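Local coordinates for protein alternansucrase (Leuconostoc mesenteroides, PDB 6HVG) that is a large multidomain enzyme of glycoside hydrolase family 70, with a TIM-barrel-type catalytic core, a calcium site and putative cell-wall-binding repeats, at residues A[515-519]-A[520-524]; A[1196-1199]-A[1200-1204]. One frame throughout, in Å; residues are numbered along the deposited sequence.

Contact 1. Residues A[515-519]-A[520-524]; sequences WNKQT and EDEAF
Lys517 and Glu522 are set towards each other by their first torsions: Lys517 turns CG in between its backbone N and carbonyl carbon (chi1 81°), and Glu522 swings CG to the far side of its own N (chi1 -161°). Both chains then run out extended and cross obliquely, Lys517 CD over the face of the carboxylate and Lys517 CE 3.6 Å from Glu522 OE1. The ammonium goes past rather than onto the acid, and the salt bridge from Lys517 NZ to Glu522 OE1 is long, 3.8 Å, on a solvent-accessible side. Between these two residues the chain makes a single 3-10 turn, residues 517-519, closed by Glu520 N donating to Lys517 O at 2.8 Å. An Asx turn starts it: Asn516 OD1 takes the N-H of Gln518 at 3.1 Å, reached from 33° out of the amide plane. Glu520 lays its extended side chain back alongside the backbone of Lys517, whose CB lies 4.0 Å from Glu520 OE1. That carboxylate is buried, and three backbone N-H groups grip it, His1255 N on OE1 and Arg1256 N and Gly1257 N on OE2; OE2 is also hydrogen-bonded to the Tyr1192 hydroxyl, a setting that would probably stabilise its negative charge. The turn lies in the loop between helices 499-511 and 528-531, tied back to the first by Asn516 ND2 on Lys510 O. On the sheet side, Arg1174 of strand 1166-1175 bonds to the carbonyls of Glu520 and Asp521, and Tyr1192 comes from the neighbouring strand 1190-1197.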
ATOM      1  N   TRP A 515     -14.686 -11.389 -16.569  1.00 47.59           N
ATOM      2  CA  TRP A 515     -14.785 -12.286 -15.431  1.00 47.21           C
ATOM      3  C   TRP A 515     -13.502 -12.387 -14.606  1.00 48.49           C
ATOM      4  O   TRP A 515     -13.279 -13.385 -13.883  1.00 48.60           O
ATOM      5  CB  TRP A 515     -15.212 -13.674 -15.931  1.00 48.70           C
ATOM      6  CG  TRP A 515     -16.535 -13.651 -16.646  1.00 50.60           C
ATOM      7  CD1 TRP A 515     -17.550 -12.745 -16.469  1.00 50.73           C
ATOM      8  CD2 TRP A 515     -16.991 -14.560 -17.645  1.00 52.03           C
ATOM      9  NE1 TRP A 515     -18.595 -13.042 -17.287  1.00 48.75           N
ATOM     10  CE2 TRP A 515     -18.287 -14.161 -18.010  1.00 50.47           C
ATOM     11  CE3 TRP A 515     -16.434 -15.682 -18.261  1.00 55.54           C
ATOM     12  CZ2 TRP A 515     -19.027 -14.827 -18.956  1.00 49.86           C
ATOM     13  CZ3 TRP A 515     -17.195 -16.359 -19.214  1.00 52.15           C
ATOM     14  CH2 TRP A 515     -18.467 -15.919 -19.547  1.00 50.29           C
ATOM     15  N   ASN A 516     -12.655 -11.362 -14.704  1.00 48.07           N
ATOM     16  CA  ASN A 516     -11.453 -11.302 -13.876  1.00 48.02           C
ATOM     17  C   ASN A 516     -11.073  -9.859 -13.516  1.00 47.02           C
ATOM     18  O   ASN A 516     -11.829  -8.926 -13.795  1.00 51.30           O
ATOM     19  CB  ASN A 516     -10.326 -12.152 -14.498  1.00 47.06           C
ATOM     20  CG  ASN A 516      -9.809 -11.606 -15.799  1.00 49.64           C
ATOM     21  OD1 ASN A 516      -9.870 -10.404 -16.074  1.00 52.43           O
ATOM     22  ND2 ASN A 516      -9.255 -12.488 -16.613  1.00 50.98           N
ATOM     23  N   LYS A 517      -9.922  -9.667 -12.893  1.00 49.11           N
ATOM     24  CA  LYS A 517      -9.527  -8.355 -12.378  1.00 52.63           C
ATOM     25  C   LYS A 517      -9.184  -7.302 -13.430  1.00 52.57           C
ATOM     26  O   LYS A 517      -9.061  -6.112 -13.109  1.00 58.06           O
ATOM     27  CB  LYS A 517      -8.315  -8.496 -11.439  1.00 57.42           C
ATOM     28  CG  LYS A 517      -6.964  -8.608 -12.148  1.00 60.29           C
ATOM     29  CD  LYS A 517      -5.830  -8.836 -11.160  1.00 63.07           C
ATOM     30  CE  LYS A 517      -4.489  -8.927 -11.868  1.00 64.82           C
ATOM     31  NZ  LYS A 517      -3.499  -9.675 -11.037  1.00 65.53           N
ATOM     32  N   GLN A 518      -9.010  -7.724 -14.676  1.00 53.39           N
ATOM     33  CA  GLN A 518      -8.712  -6.798 -15.771  1.00 53.94           C
ATOM     34  C   GLN A 518      -9.801  -5.738 -15.943  1.00 53.67           C
ATOM     35  O   GLN A 518      -9.526  -4.597 -16.319  1.00 54.13           O
ATOM     36  CB  GLN A 518      -8.513  -7.570 -17.059  1.00 58.69           C
ATOM     37  CG  GLN A 518      -7.309  -8.494 -17.017  1.00 66.35           C
ATOM     38  CD  GLN A 518      -7.033  -9.181 -18.333  1.00 79.98           C
ATOM     39  OE1 GLN A 518      -7.787  -9.052 -19.309  1.00 86.47           O
ATOM     40  NE2 GLN A 518      -5.957  -9.952 -18.354  1.00 89.10           N
ATOM     41  N   THR A 519     -11.034  -6.112 -15.621  1.00 53.00           N
ATOM     42  CA  THR A 519     -12.137  -5.164 -15.619  1.00 51.45           C
ATOM     43  C   THR A 519     -12.397  -4.555 -14.253  1.00 49.40           C
ATOM     44  O   THR A 519     -13.414  -3.920 -14.066  1.00 47.95           O
ATOM     45  CB  THR A 519     -13.418  -5.835 -16.144  1.00 51.04           C
ATOM     46  OG1 THR A 519     -13.664  -7.065 -15.444  1.00 51.17           O
ATOM     47  CG2 THR A 519     -13.264  -6.108 -17.623  1.00 50.58           C
ATOM     48  N   GLU A 520     -11.488  -4.780 -13.304  1.00 48.52           N
ATOM     49  CA  GLU A 520     -11.621  -4.225 -11.951  1.00 50.56           C
ATOM     50  C   GLU A 520     -10.663  -3.055 -11.683  1.00 50.42           C
ATOM     51  O   GLU A 520     -10.688  -2.483 -10.607  1.00 51.03           O
ATOM     52  CB  GLU A 520     -11.441  -5.319 -10.886  1.00 48.66           C
ATOM     53  CG  GLU A 520     -12.555  -6.346 -10.899  1.00 48.25           C
ATOM     54  CD  GLU A 520     -12.447  -7.358  -9.794  1.00 47.97           C
ATOM     55  OE1 GLU A 520     -11.412  -7.391  -9.129  1.00 45.09           O
ATOM     56  OE2 GLU A 520     -13.394  -8.147  -9.606  1.00 52.35           O
ATOM     57  N   ASP A 521      -9.824  -2.721 -12.665  1.00 50.69           N
ATOM     58  CA  ASP A 521      -8.928  -1.579 -12.580  1.00 48.45           C
ATOM     59  C   ASP A 521      -8.032  -1.609 -11.339  1.00 50.20           C
ATOM     60  O   ASP A 521      -7.982  -0.647 -10.584  1.00 51.82           O
ATOM     61  CB  ASP A 521      -9.748  -0.291 -12.631  1.00 50.47           C
ATOM     62  CG  ASP A 521     -10.402  -0.063 -13.991  1.00 54.59           C
ATOM     63  OD1 ASP A 521     -10.010  -0.717 -14.979  1.00 54.67           O
ATOM     64  OD2 ASP A 521     -11.320   0.789 -14.068  1.00 59.84           O
ATOM     65  N   GLU A 522      -7.353  -2.731 -11.126  1.00 50.70           N
ATOM     66  CA  GLU A 522      -6.363  -2.849 -10.075  1.00 48.06           C
ATOM     67  C   GLU A 522      -5.473  -1.611 -10.067  1.00 49.02           C
ATOM     68  O   GLU A 522      -4.987  -1.188 -11.101  1.00 53.02           O
ATOM     69  CB  GLU A 522      -5.510  -4.111 -10.264  1.00 47.90           C
ATOM     70  CG  GLU A 522      -4.769  -4.556  -9.001  1.00 50.28           C
ATOM     71  CD  GLU A 522      -3.980  -5.840  -9.178  1.00 51.80           C
ATOM     72  OE1 GLU A 522      -3.285  -5.981 -10.208  1.00 56.50           O
ATOM     73  OE2 GLU A 522      -4.074  -6.730  -8.306  1.00 51.49           O
ATOM     74  N   ALA A 523      -5.294  -1.015  -8.896  1.00 48.73           N
ATOM     75  CA  ALA A 523      -4.412   0.139  -8.706  1.00 50.28           C
ATOM     76  C   ALA A 523      -3.714   0.026  -7.354  1.00 52.55           C
ATOM     77  O   ALA A 523      -4.228  -0.616  -6.449  1.00 53.26           O
ATOM     78  CB  ALA A 523      -5.210   1.428  -8.757  1.00 49.16           C
ATOM     79  N   PHE A 524      -2.559   0.665  -7.203  1.00 53.04           N
ATOM     80  CA  PHE A 524      -1.807   0.538  -5.952  1.00 53.60           C
ATOM     81  C   PHE A 524      -1.397   1.857  -5.345  1.00 53.14           C
ATOM     82  O   PHE A 524      -0.539   1.919  -4.502  1.00 54.97           O
ATOM     83  CB  PHE A 524      -0.589  -0.334  -6.162  1.00 52.12           C
ATOM     84  CG  PHE A 524      -0.922  -1.744  -6.551  1.00 54.96           C
ATOM     85  CD1 PHE A 524      -1.039  -2.103  -7.884  1.00 53.96           C
ATOM     86  CD2 PHE A 524      -1.113  -2.706  -5.581  1.00 55.59           C
ATOM     87  CE1 PHE A 524      -1.328  -3.408  -8.238  1.00 54.22           C
ATOM     88  CE2 PHE A 524      -1.408  -4.015  -5.931  1.00 57.56           C
ATOM     89  CZ  PHE A 524      -1.513  -4.366  -7.264  1.00 54.32           C
TER

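Contact 2. Residues A[1196-1199]-A[1200-1204]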
ATOM      1  N   THR A1196     -19.782 -11.423   1.958  1.00 48.60           N
ATOM      2  CA  THR A1196     -20.203 -10.458   2.967  1.00 48.85           C
ATOM      3  C   THR A1196     -20.956 -11.044   4.154  1.00 48.49           C
ATOM      4  O   THR A1196     -21.183 -10.346   5.141  1.00 46.80           O
ATOM      5  CB  THR A1196     -21.146  -9.422   2.324  1.00 49.03           C
ATOM      6  OG1 THR A1196     -22.130 -10.111   1.533  1.00 49.09           O
ATOM      7  CG2 THR A1196     -20.358  -8.476   1.443  1.00 48.25           C
ATOM      8  N   LYS A1197     -21.345 -12.310   4.067  1.00 50.22           N
ATOM      9  CA  LYS A1197     -22.255 -12.907   5.035  1.00 51.70           C
ATOM     10  C   LYS A1197     -21.495 -13.852   5.942  1.00 51.50           C
ATOM     11  O   LYS A1197     -20.776 -14.717   5.480  1.00 53.39           O
ATOM     12  CB  LYS A1197     -23.361 -13.652   4.291  1.00 54.30           C
ATOM     13  CG  LYS A1197     -24.673 -13.757   5.033  1.00 58.90           C
ATOM     14  CD  LYS A1197     -25.652 -14.685   4.322  1.00 64.14           C
ATOM     15  CE  LYS A1197     -26.811 -13.938   3.687  1.00 69.99           C
ATOM     16  NZ  LYS A1197     -27.797 -14.888   3.097  1.00 77.11           N
ATOM     17  N   SER A1198     -21.651 -13.677   7.240  1.00 55.87           N
ATOM     18  CA  SER A1198     -21.013 -14.532   8.239  1.00 58.64           C
ATOM     19  C   SER A1198     -21.733 -15.882   8.377  1.00 60.52           C
ATOM     20  O   SER A1198     -22.880 -16.020   7.936  1.00 61.20           O
ATOM     21  CB  SER A1198     -21.038 -13.783   9.569  1.00 60.20           C
ATOM     22  OG  SER A1198     -20.342 -14.497  10.555  1.00 71.03           O
ATOM     23  N   SER A1199     -21.080 -16.856   9.022  1.00 60.11           N
ATOM     24  CA  SER A1199     -21.621 -18.226   9.110  1.00 58.12           C
ATOM     25  C   SER A1199     -22.955 -18.304   9.852  1.00 58.64           C
ATOM     26  O   SER A1199     -23.761 -19.196   9.581  1.00 58.13           O
ATOM     27  CB  SER A1199     -20.618 -19.182   9.778  1.00 58.64           C
ATOM     28  OG  SER A1199     -20.617 -19.045  11.207  1.00 60.05           O
ATOM     29  N   GLY A1200     -23.171 -17.391  10.798  1.00 57.05           N
ATOM     30  CA  GLY A1200     -24.387 -17.374  11.603  1.00 58.41           C
ATOM     31  C   GLY A1200     -24.408 -18.408  12.716  1.00 57.16           C
ATOM     32  O   GLY A1200     -25.402 -18.516  13.438  1.00 56.83           O
ATOM     33  N   VAL A1201     -23.331 -19.177  12.845  1.00 55.17           N
ATOM     34  CA  VAL A1201     -23.259 -20.253  13.832  1.00 57.59           C
ATOM     35  C   VAL A1201     -21.889 -20.196  14.545  1.00 55.28           C
ATOM     36  O   VAL A1201     -21.386 -21.185  15.057  1.00 52.46           O
ATOM     37  CB  VAL A1201     -23.576 -21.616  13.146  1.00 60.42           C
ATOM     38  CG1 VAL A1201     -22.443 -22.056  12.226  1.00 58.75           C
ATOM     39  CG2 VAL A1201     -23.906 -22.700  14.167  1.00 66.38           C
ATOM     40  N   ASP A1202     -21.329 -18.987  14.598  1.00 58.75           N
ATOM     41  CA  ASP A1202     -20.008 -18.700  15.174  1.00 56.07           C
ATOM     42  C   ASP A1202     -20.204 -17.958  16.503  1.00 54.05           C
ATOM     43  O   ASP A1202     -21.335 -17.878  16.984  1.00 55.38           O
ATOM     44  CB  ASP A1202     -19.163 -17.892  14.170  1.00 53.26           C
ATOM     45  CG  ASP A1202     -19.767 -16.514  13.824  1.00 54.07           C
ATOM     46  OD1 ASP A1202     -20.949 -16.223  14.147  1.00 48.79           O
ATOM     47  OD2 ASP A1202     -19.036 -15.713  13.198  1.00 53.03           O
ATOM     48  N   TYR A1203     -19.135 -17.440  17.109  1.00 52.19           N
ATOM     49  CA  TYR A1203     -19.266 -16.715  18.382  1.00 53.28           C
ATOM     50  C   TYR A1203     -19.886 -15.317  18.218  1.00 54.66           C
ATOM     51  O   TYR A1203     -20.448 -14.772  19.165  1.00 57.00           O
ATOM     52  CB  TYR A1203     -17.940 -16.678  19.156  1.00 53.56           C
ATOM     53  CG  TYR A1203     -17.592 -18.041  19.732  1.00 54.38           C
ATOM     54  CD1 TYR A1203     -16.784 -18.938  19.033  1.00 52.82           C
ATOM     55  CD2 TYR A1203     -18.117 -18.449  20.953  1.00 55.25           C
ATOM     56  CE1 TYR A1203     -16.513 -20.193  19.536  1.00 54.62           C
ATOM     57  CE2 TYR A1203     -17.850 -19.710  21.466  1.00 56.32           C
ATOM     58  CZ  TYR A1203     -17.056 -20.577  20.753  1.00 56.45           C
ATOM     59  OH  TYR A1203     -16.778 -21.822  21.258  1.00 55.99           O
ATOM     60  N   GLN A1204     -19.838 -14.759  17.010  1.00 54.95           N
ATOM     61  CA  GLN A1204     -20.605 -13.547  16.685  1.00 52.06           C
ATOM     62  C   GLN A1204     -22.111 -13.783  16.798  1.00 50.15           C
ATOM     63  O   GLN A1204     -22.864 -12.862  17.114  1.00 47.30           O
ATOM     64  CB  GLN A1204     -20.263 -13.082  15.275  1.00 54.12           C
ATOM     65  CG  GLN A1204     -21.039 -11.868  14.790  1.00 56.51           C
ATOM     66  CD  GLN A1204     -20.571 -10.581  15.442  1.00 57.60           C
ATOM     67  OE1 GLN A1204     -19.396 -10.210  15.331  1.00 56.97           O
ATOM     68  NE2 GLN A1204     -21.499  -9.869  16.098  1.00 56.04           N
TER
HETATM   69  O   HOH W   1     -22.450 -14.839  12.428  1.00 44.26           O
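An ST turn and a helix N-cap follow one another where edge strand 1190-1197 gives way to helix 1203-1207, and Ser1199 and Asp1202 carry them. With its OG lying between its own N and carbonyl carbon (chi1 79°), Ser1199 curls that oxygen forward over the next two residues and accepts the N-H of Val1201 at 3.2 Å, nearly straight at 166°. Carbon atoms also touch this hydroxyl: Val1201 CG1 approaches Ser1199 OG to 3.7 Å, and Asp1202 CB to 3.5 Å. Gly1200, at the bend, has a positive phi of 78°, so the backbone here is left-handed. Upstream, the strand leaves the six-stranded antiparallel sheet through a classic beta bulge, in which Thr1196 and Lys1197 share Gly1166 as their partner on strand 1166-1175. Downstream, Asp1202 occupies the N-cap position and uses OD1 to hold Ala1205 N in the first turn of the helix. A water spans the inside of the bend and ties its ends together. It accepts from Ser1198 OG at 2.8 Å and donates to Asp1202 OD1 at 2.7 Å, with a weak third bond from Gly1200 N. Thus OD1 serves both the water and the helix start. Ser1198 OG also lies 3.2 Å from Asp1202 OD2, but the angle is too poor for a hydrogen bond there. The flanks are held by other loops: Gln1242 NE2 bonds to Ser1198 O, Asp1114 OD2 takes the N-H of Tyr1203, and the Tyr1203 ring stacks with that of Phe1120.

How the contacts relate
Both contacts are surface turns in the family 70 region, with centres 29 Å apart and nearest atoms about 13 Å apart, so they do not touch. Contact 1 sits closer to the middle of the chain than contact 2. The same antiparallel sheet serves both: contact 1 rests against strands 1166-1175 and 1190-1197 through side chains of the sheet, whereas contact 2 is the point at which the second of these strands ends. Their chemistry follows from this. Contact 1 is charged, with a loose ion pair outside and a buried carboxylate anchored by backbone N-H groups and a tyrosine hydroxyl; contact 2 relies on hydroxyls, one carboxylate and a bridging water.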